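Local atomic coordinates of dioxygenase (Pseudomonas brassicacearum, PDB entry 5V2D), a protein that probably cleaves the central double bond of lignin-derived stilbenes with dioxygen at a non-haem iron centre, yielding two aldehydes. Residues 61-69 and 138-146; 99-107 and 161-170. One frame throughout, in Å; residues are numbered along the deposited sequence.

Contact 1 (61-69 and 138-146); sequences TFYQVAPDP and TTANTSVIP
Val-65 and Val-144 meet where two neighbouring sheets of the beta-propeller, the fold of carotenoid-cleavage-type oxygenases, come face to face; strand 61-67 belongs to one sheet and strand 143-146 to the next. The strands run nearly antiparallel, their axes 5.9 Å apart, yet no hydrogen bond joins them. CG1 of Val-65, set between its own backbone N and carbonyl carbon (chi1 61°), presses on the peptide between Thr-142 and Ser-143, 3.4 Å from Thr-142 C. Val-144 answers with two methyls: its CG1 packs 3.9 Å from Val-65 CB, while its CG2 lies 3.7 Å from Tyr-63 CB. The Tyr-63 ring turns away from the valine, and its hydroxyl bonds to Leu-165 O. A valine suits position 65: it adds no polar group, but it covers the carbonyls of Ala-140 and Asn-141 (CG1 to Asn-141 O 3.6 Å), which stay without a partner. The peptide under Val-65 CG1 belongs to a classic beta bulge, Thr-142 and Ser-143 both facing Leu-154. The Thr-142 side chain, directed away from Val-65, comes within about 4 Å of the ferric ion held by four histidines. At the other end Pro-67 crosses the Asn-141 amide at about a right angle. ND2 of that amide bonds to Phe-81 O and Gly-83 O, its OD1 accepts Thr-142 OG1 at 2.9 Å, and Pro-67 CB rests 3.8 Å from Asn-141 ND2.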
loop_
_atom_site.group_PDB
_atom_site.type_symbol
_atom_site.label_atom_id
_atom_site.label_comp_id
_atom_site.label_asym_id
_atom_site.label_seq_id
_atom_site.Cartn_x
_atom_site.Cartn_y
_atom_site.Cartn_z
ATOM N N THR A 61 2.842 9.672 15.788
ATOM C CA THR A 61 3.869 9.441 14.754
ATOM C C THR A 61 3.189 8.978 13.459
ATOM O O THR A 61 2.340 8.091 13.476
ATOM C CB THR A 61 4.901 8.405 15.242
ATOM O OG1 THR A 61 5.487 8.835 16.451
ATOM C CG2 THR A 61 5.986 8.220 14.204
ATOM N N PHE A 62 3.593 9.607 12.369
ATOM C CA PHE A 62 3.187 9.198 11.027
ATOM C C PHE A 62 4.316 8.295 10.516
ATOM O O PHE A 62 5.440 8.798 10.263
ATOM C CB PHE A 62 3.055 10.418 10.137
ATOM C CG PHE A 62 2.767 10.132 8.690
ATOM C CD1 PHE A 62 2.194 8.950 8.256
ATOM C CD2 PHE A 62 3.061 11.054 7.739
ATOM C CE1 PHE A 62 1.906 8.720 6.925
ATOM C CE2 PHE A 62 2.774 10.832 6.398
ATOM C CZ PHE A 62 2.177 9.677 5.987
ATOM N N TYR A 63 4.055 7.004 10.379
ATOM C CA TYR A 63 5.026 6.072 9.829
ATOM C C TYR A 63 4.667 5.839 8.360
ATOM O O TYR A 63 3.494 5.744 8.002
ATOM C CB TYR A 63 4.980 4.719 10.530
ATOM C CG TYR A 63 5.308 4.792 11.993
ATOM C CD1 TYR A 63 6.680 4.818 12.404
ATOM C CD2 TYR A 63 4.364 4.787 12.948
ATOM C CE1 TYR A 63 7.007 4.827 13.755
ATOM C CE2 TYR A 63 4.686 4.806 14.278
ATOM C CZ TYR A 63 5.994 4.804 14.686
ATOM O OH TYR A 63 6.304 4.839 16.008
ATOM N N GLN A 64 5.664 5.720 7.527
ATOM C CA GLN A 64 5.437 5.398 6.128
ATOM C C GLN A 64 6.592 4.498 5.639
ATOM O O GLN A 64 7.708 4.654 6.120
ATOM C CB GLN A 64 5.338 6.682 5.312
ATOM C CG GLN A 64 4.688 6.306 3.934
ATOM C CD GLN A 64 4.025 7.425 3.096
ATOM O OE1 GLN A 64 4.378 8.660 3.119
ATOM N NE2 GLN A 64 3.104 6.974 2.287
ATOM N N VAL A 65 6.327 3.586 4.711
ATOM C CA VAL A 65 7.437 2.813 4.139
ATOM C C VAL A 65 7.513 3.075 2.644
ATOM O O VAL A 65 6.474 3.140 1.940
ATOM C CB VAL A 65 7.329 1.327 4.477
ATOM C CG1 VAL A 65 6.042 0.685 3.933
ATOM C CG2 VAL A 65 8.543 0.541 4.042
ATOM N N ALA A 66 8.737 3.243 2.175
ATOM C CA ALA A 66 9.046 3.376 0.789
ATOM C C ALA A 66 10.008 2.276 0.305
ATOM O O ALA A 66 11.042 2.101 0.877
ATOM C CB ALA A 66 9.686 4.704 0.521
ATOM N N PRO A 67 9.717 1.712 -0.850
ATOM C CA PRO A 67 10.765 0.984 -1.548
ATOM C C PRO A 67 11.894 1.929 -1.902
ATOM O O PRO A 67 11.630 3.032 -2.388
ATOM C CB PRO A 67 10.061 0.458 -2.807
ATOM C CG PRO A 67 8.618 0.554 -2.512
ATOM C CD PRO A 67 8.451 1.735 -1.607
ATOM N N ASP A 68 13.123 1.557 -1.598
ATOM C CA ASP A 68 14.252 2.432 -1.855
ATOM C C ASP A 68 15.518 1.535 -2.020
ATOM O O ASP A 68 16.206 1.222 -1.047
ATOM C CB ASP A 68 14.411 3.429 -0.729
ATOM C CG ASP A 68 15.291 4.647 -1.107
ATOM O OD1 ASP A 68 15.372 5.555 -0.255
ATOM O OD2 ASP A 68 15.844 4.757 -2.267
ATOM N N PRO A 69 15.785 1.061 -3.217
ATOM C CA PRO A 69 16.798 -0.051 -3.380
ATOM C C PRO A 69 18.144 0.326 -2.949
ATOM O O PRO A 69 18.662 1.352 -3.336
ATOM C CB PRO A 69 16.791 -0.408 -4.868
ATOM C CG PRO A 69 15.941 0.602 -5.482
ATOM C CD PRO A 69 15.207 1.489 -4.493
ATOM N N THR A 138 12.078 -11.409 1.049
ATOM C CA THR A 138 11.258 -10.239 1.323
ATOM C C THR A 138 12.061 -8.965 1.486
ATOM O O THR A 138 13.160 -8.976 1.991
ATOM C CB THR A 138 10.291 -10.426 2.525
ATOM O OG1 THR A 138 9.216 -9.502 2.369
ATOM C CG2 THR A 138 10.962 -10.197 3.834
ATOM N N THR A 139 11.444 -7.862 1.075
ATOM C CA THR A 139 11.945 -6.505 1.345
ATOM C C THR A 139 11.148 -5.693 2.354
ATOM O O THR A 139 11.532 -4.583 2.655
ATOM C CB THR A 139 11.913 -5.689 0.010
ATOM O OG1 THR A 139 10.585 -5.783 -0.543
ATOM C CG2 THR A 139 12.953 -6.248 -0.952
ATOM N N ALA A 140 10.033 -6.220 2.886
ATOM C CA ALA A 140 9.254 -5.599 3.947
ATOM C C ALA A 140 8.943 -4.137 3.582
ATOM O O ALA A 140 9.121 -3.279 4.428
ATOM C CB ALA A 140 10.011 -5.685 5.254
ATOM N N ASN A 141 8.501 -3.899 2.342
ATOM C CA ASN A 141 8.476 -2.568 1.733
ATOM C C ASN A 141 7.135 -1.916 1.460
ATOM O O ASN A 141 7.122 -0.862 0.813
ATOM C CB ASN A 141 9.324 -2.602 0.469
ATOM C CG ASN A 141 8.662 -3.291 -0.673
ATOM O OD1 ASN A 141 7.634 -3.919 -0.513
ATOM N ND2 ASN A 141 9.273 -3.163 -1.872
ATOM N N THR A 142 6.027 -2.550 1.896
ATOM C CA THR A 142 4.717 -2.163 1.387
ATOM C C THR A 142 3.857 -1.412 2.357
ATOM O O THR A 142 3.241 -0.376 1.981
ATOM C CB THR A 142 3.993 -3.386 0.794
ATOM O OG1 THR A 142 4.779 -3.889 -0.283
ATOM C CG2 THR A 142 2.648 -3.036 0.233
ATOM N N SER A 143 3.777 -1.873 3.610
ATOM C CA SER A 143 3.024 -1.144 4.619
ATOM C C SER A 143 3.684 -1.201 5.947
ATOM O O SER A 143 4.555 -2.009 6.212
ATOM C CB SER A 143 1.620 -1.770 4.844
ATOM O OG SER A 143 0.841 -1.729 3.660
ATOM N N VAL A 144 3.198 -0.343 6.850
ATOM C CA VAL A 144 3.604 -0.348 8.238
ATOM C C VAL A 144 2.377 -0.240 9.101
ATOM O O VAL A 144 1.411 0.430 8.731
ATOM C CB VAL A 144 4.635 0.768 8.550
ATOM C CG1 VAL A 144 6.012 0.427 8.031
ATOM C CG2 VAL A 144 4.204 2.115 7.962
ATOM N N ILE A 145 2.373 -0.915 10.248
ATOM C CA ILE A 145 1.268 -0.791 11.202
ATOM C C ILE A 145 1.764 -1.073 12.600
ATOM O O ILE A 145 2.600 -1.948 12.775
ATOM C CB ILE A 145 0.109 -1.743 10.830
ATOM C CG1 ILE A 145 -1.171 -1.276 11.436
ATOM C CG2 ILE A 145 0.382 -3.205 11.243
ATOM C CD1 ILE A 145 -2.377 -2.034 10.963
ATOM N N PRO A 146 1.296 -0.313 13.609
ATOM C CA PRO A 146 1.654 -0.662 14.998
ATOM C C PRO A 146 0.873 -1.872 15.469
ATOM O O PRO A 146 -0.301 -1.984 15.215
ATOM C CB PRO A 146 1.190 0.580 15.845
ATOM C CG PRO A 146 0.878 1.608 14.861
ATOM C CD PRO A 146 0.459 0.881 13.590
#

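Contact 2 (99-107 and 161-170)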
loop_
_atom_site.group_PDB
_atom_site.type_symbol
_atom_site.label_atom_id
_atom_site.label_comp_id
_atom_site.label_asym_id
_atom_site.label_seq_id
_atom_site.Cartn_x
_atom_site.Cartn_y
_atom_site.Cartn_z
ATOM N N LEU A 99 12.127 13.724 12.365
ATOM C CA LEU A 99 12.080 12.658 11.357
ATOM C C LEU A 99 13.215 11.681 11.646
ATOM O O LEU A 99 14.361 12.082 11.948
ATOM C CB LEU A 99 12.257 13.211 9.989
ATOM C CG LEU A 99 12.464 12.239 8.835
ATOM C CD1 LEU A 99 11.300 11.315 8.599
ATOM C CD2 LEU A 99 12.769 13.099 7.615
ATOM N N ARG A 100 12.852 10.410 11.582
ATOM C CA ARG A 100 13.827 9.324 11.452
ATOM C C ARG A 100 13.489 8.465 10.288
ATOM O O ARG A 100 12.339 8.216 10.048
ATOM C CB ARG A 100 13.697 8.449 12.647
ATOM C CG ARG A 100 14.491 8.847 13.749
ATOM C CD ARG A 100 15.061 7.422 14.184
ATOM N NE ARG A 100 16.325 7.493 14.914
ATOM C CZ ARG A 100 16.383 8.028 16.120
ATOM N NH1 ARG A 100 15.276 8.499 16.756
ATOM N NH2 ARG A 100 17.563 8.074 16.701
ATOM N N ARG A 101 14.518 8.027 9.545
ATOM C CA ARG A 101 14.311 7.251 8.328
ATOM C C ARG A 101 15.372 6.145 8.368
ATOM O O ARG A 101 16.570 6.480 8.483
ATOM C CB ARG A 101 14.442 8.103 7.115
ATOM C CG ARG A 101 14.077 7.409 5.809
ATOM C CD ARG A 101 13.896 8.439 4.684
ATOM N NE ARG A 101 13.359 7.856 3.456
ATOM C CZ ARG A 101 13.987 7.574 2.347
ATOM N NH1 ARG A 101 15.313 7.698 2.233
ATOM N NH2 ARG A 101 13.257 7.086 1.328
ATOM N N ARG A 102 14.948 4.902 8.299
ATOM C CA ARG A 102 15.859 3.743 8.430
ATOM C C ARG A 102 15.378 2.579 7.540
ATOM O O ARG A 102 14.173 2.351 7.407
ATOM C CB ARG A 102 15.943 3.190 9.886
ATOM C CG ARG A 102 16.468 4.102 10.984
ATOM C CD ARG A 102 17.974 4.421 10.799
ATOM N NE ARG A 102 18.783 5.061 11.851
ATOM C CZ ARG A 102 19.067 6.370 11.983
ATOM N NH1 ARG A 102 18.522 7.291 11.223
ATOM N NH2 ARG A 102 19.893 6.766 12.943
ATOM N N TYR A 103 16.338 1.817 7.050
ATOM C CA TYR A 103 16.063 0.597 6.319
ATOM C C TYR A 103 15.599 -0.458 7.268
ATOM O O TYR A 103 16.112 -0.569 8.402
ATOM C CB TYR A 103 17.310 0.059 5.621
ATOM C CG TYR A 103 17.577 0.596 4.221
ATOM C CD1 TYR A 103 18.736 1.231 3.922
ATOM C CD2 TYR A 103 16.615 0.453 3.209
ATOM C CE1 TYR A 103 18.990 1.667 2.638
ATOM C CE2 TYR A 103 16.898 0.875 1.927
ATOM C CZ TYR A 103 18.089 1.531 1.670
ATOM O OH TYR A 103 18.306 2.005 0.390
ATOM N N VAL A 104 14.630 -1.242 6.834
ATOM C CA VAL A 104 14.351 -2.529 7.498
ATOM C C VAL A 104 15.553 -3.459 7.253
ATOM O O VAL A 104 15.919 -3.729 6.120
ATOM C CB VAL A 104 13.094 -3.231 6.964
ATOM C CG1 VAL A 104 12.717 -4.383 7.839
ATOM C CG2 VAL A 104 11.883 -2.279 6.993
ATOM N N GLN A 105 16.170 -3.950 8.317
ATOM C CA GLN A 105 17.350 -4.821 8.159
ATOM C C GLN A 105 16.891 -6.272 7.932
ATOM O O GLN A 105 17.144 -7.171 8.737
ATOM C CB GLN A 105 18.300 -4.683 9.326
ATOM C CG GLN A 105 18.767 -3.263 9.439
ATOM C CD GLN A 105 20.183 -3.112 9.888
ATOM O OE1 GLN A 105 20.807 -4.054 10.396
ATOM N NE2 GLN A 105 20.721 -1.914 9.708
ATOM N N THR A 106 16.303 -6.479 6.776
ATOM C CA THR A 106 15.906 -7.786 6.307
ATOM C C THR A 106 17.132 -8.665 6.059
ATOM O O THR A 106 18.218 -8.166 5.788
ATOM C CB THR A 106 15.095 -7.731 4.994
ATOM O OG1 THR A 106 15.877 -7.162 3.983
ATOM C CG2 THR A 106 13.766 -6.939 5.195
ATOM N N ASP A 107 16.923 -9.973 6.055
ATOM C CA ASP A 107 18.011 -10.860 5.684
ATOM C C ASP A 107 18.488 -10.501 4.240
ATOM O O ASP A 107 19.654 -10.564 3.959
ATOM C CB ASP A 107 17.616 -12.315 5.650
ATOM C CG ASP A 107 17.188 -12.876 6.988
ATOM O OD1 ASP A 107 17.400 -12.306 8.009
ATOM O OD2 ASP A 107 16.670 -14.030 7.020
ATOM N N TRP A 161 8.331 -7.829 9.398
ATOM C CA TRP A 161 9.526 -7.545 10.149
ATOM C C TRP A 161 9.186 -6.473 11.215
ATOM O O TRP A 161 8.503 -5.485 10.937
ATOM C CB TRP A 161 10.654 -7.059 9.217
ATOM C CG TRP A 161 11.259 -8.210 8.556
ATOM C CD1 TRP A 161 10.675 -9.026 7.645
ATOM C CD2 TRP A 161 12.521 -8.794 8.874
ATOM N NE1 TRP A 161 11.515 -10.065 7.359
ATOM C CE2 TRP A 161 12.651 -9.954 8.105
ATOM C CE3 TRP A 161 13.560 -8.435 9.715
ATOM C CZ2 TRP A 161 13.801 -10.743 8.147
ATOM C CZ3 TRP A 161 14.700 -9.215 9.759
ATOM C CH2 TRP A 161 14.804 -10.362 9.010
ATOM N N ALA A 162 9.581 -6.745 12.459
ATOM C CA ALA A 162 9.310 -5.803 13.535
ATOM C C ALA A 162 10.415 -4.797 13.686
ATOM O O ALA A 162 11.599 -5.123 13.502
ATOM C CB ALA A 162 9.051 -6.564 14.831
ATOM N N MET A 163 9.991 -3.582 14.005
ATOM C CA MET A 163 10.841 -2.491 14.312
ATOM C C MET A 163 10.450 -1.788 15.607
ATOM O O MET A 163 9.279 -1.760 16.006
ATOM C CB MET A 163 10.814 -1.520 13.146
ATOM C CG MET A 163 11.189 -2.177 11.780
ATOM S SD MET A 163 10.890 -0.889 10.522
ATOM C CE MET A 163 12.563 -0.235 10.321
ATOM N N ASP A 164 11.445 -1.154 16.227
ATOM C CA ASP A 164 11.193 -0.391 17.461
ATOM C C ASP A 164 10.379 0.863 17.071
ATOM O O ASP A 164 10.765 1.617 16.126
ATOM C CB ASP A 164 12.513 -0.001 18.105
ATOM C CG ASP A 164 12.324 0.781 19.381
ATOM O OD1 ASP A 164 11.899 1.954 19.405
ATOM O OD2 ASP A 164 12.630 0.215 20.409
ATOM N N LEU A 165 9.281 1.098 17.768
ATOM C CA LEU A 165 8.407 2.250 17.469
ATOM C C LEU A 165 9.111 3.631 17.564
ATOM O O LEU A 165 8.774 4.537 16.832
ATOM C CB LEU A 165 7.246 2.254 18.433
ATOM C CG LEU A 165 6.183 1.159 18.082
ATOM C CD1 LEU A 165 5.330 0.833 19.327
ATOM C CD2 LEU A 165 5.329 1.546 16.825
ATOM N N GLU A 166 10.125 3.771 18.434
ATOM C CA GLU A 166 10.805 5.046 18.586
ATOM C C GLU A 166 12.027 5.154 17.728
ATOM O O GLU A 166 12.164 6.132 17.030
ATOM C CB GLU A 166 11.183 5.289 20.038
ATOM C CG GLU A 166 9.919 5.309 20.935
ATOM C CD GLU A 166 10.179 5.827 22.354
ATOM O OE1 GLU A 166 9.354 6.650 22.855
ATOM O OE2 GLU A 166 11.223 5.422 22.958
ATOM N N THR A 167 12.916 4.162 17.757
ATOM C CA THR A 167 14.187 4.276 17.061
ATOM C C THR A 167 14.181 3.724 15.626
ATOM O O THR A 167 15.101 3.960 14.904
ATOM C CB THR A 167 15.303 3.504 17.796
ATOM O OG1 THR A 167 15.013 2.126 17.721
ATOM C CG2 THR A 167 15.394 3.898 19.290
ATOM N N LEU A 168 13.198 2.922 15.295
ATOM C CA LEU A 168 13.141 2.190 13.992
ATOM C C LEU A 168 14.295 1.180 13.841
ATOM O O LEU A 168 14.584 0.725 12.729
ATOM C CB LEU A 168 13.014 3.137 12.828
ATOM C CG LEU A 168 11.781 4.026 12.840
ATOM C CD1 LEU A 168 11.915 4.964 11.587
ATOM C CD2 LEU A 168 10.529 3.182 12.769
ATOM N N GLU A 169 14.887 0.781 14.984
ATOM C CA GLU A 169 15.809 -0.353 15.006
ATOM C C GLU A 169 15.009 -1.615 14.562
ATOM O O GLU A 169 13.873 -1.819 14.965
ATOM C CB GLU A 169 16.465 -0.527 16.419
ATOM C CG GLU A 169 17.468 -1.666 16.490
ATOM C CD GLU A 169 17.918 -2.038 17.951
ATOM O OE1 GLU A 169 17.459 -1.433 19.018
ATOM O OE2 GLU A 169 18.724 -3.025 18.011
ATOM N N THR A 170 15.606 -2.442 13.713
ATOM C CA THR A 170 14.993 -3.705 13.307
ATOM C C THR A 170 15.105 -4.735 14.424
ATOM O O THR A 170 16.182 -4.991 14.909
ATOM C CB THR A 170 15.607 -4.222 12.000
ATOM O OG1 THR A 170 15.343 -3.275 10.941
ATOM C CG2 THR A 170 14.983 -5.498 11.621
HETATM O O HOH W 1 16.198 -0.718 11.216
#
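Thr-106 lies with its backbone over one face of the Trp-161 indole, its CA 3.9 Å from the centroid of the six-membered ring and 11° off the normal, a CH-pi contact. Gln-105 O closes in on the same ring, 3.3 Å from Trp-161 CZ3. A broad flat side chain suits this place, since it spans the turn leading into helix 107-115, where Thr-106 is the N-cap. Beside it, Val-104 CG1 sits 3.6 Å from Trp-161 CB, and its CG2 faces the sulfur of Met-163. Thr-170 OG1, anti to its carbonyl carbon (chi1 -63°), accepts the Gln-105 N-H at 2.8 Å, almost straight at 176°, and donates to a water that in turn donates to Tyr-103 O and Leu-168 O. Toward solvent the fit slackens. Exposed Asp-107 borders the indole edge, its carboxylate nearly perpendicular to the ring. Arg-100 and Arg-102, the latter in two conformers, extend over Thr-167 and Glu-166, with Arg-100 CD 3.5 Å from Thr-167 O and Leu-168 as the buried floor. The loop is held by its own bonds, Asp-164 OD1 accepting from the N-H groups of Glu-166 and Thr-167. The arrangement is a hairpin loop with an Asx turn, laid against a strand of the adjacent propeller sheet.

From the N terminus the chain passes strand 61-67, turns through strand 85-93 and enters 99-107, then forms helix 107-115 and reaches 138-146, where contact 1 closes its long loop. It continues through strand 150-154 to 161-170, and contact 2 closes a second loop back onto 99-107. The loops cross because their segments alternate along the chain: 99-107 lies inside the loop of contact 1, and 161-170 lies beyond its end. Both tie the sheet containing 60-67 and 96-103 to the one containing 143-147 and 161-163, contact 1 deep in the molecule near the iron, contact 2 farther out. Direct bridges run between them: Tyr-103 OH lies 2.7 Å from Asp-68 O, a probable hydrogen bond, and Thr-138 CG2 packs 3.6 Å from Trp-161 NE1.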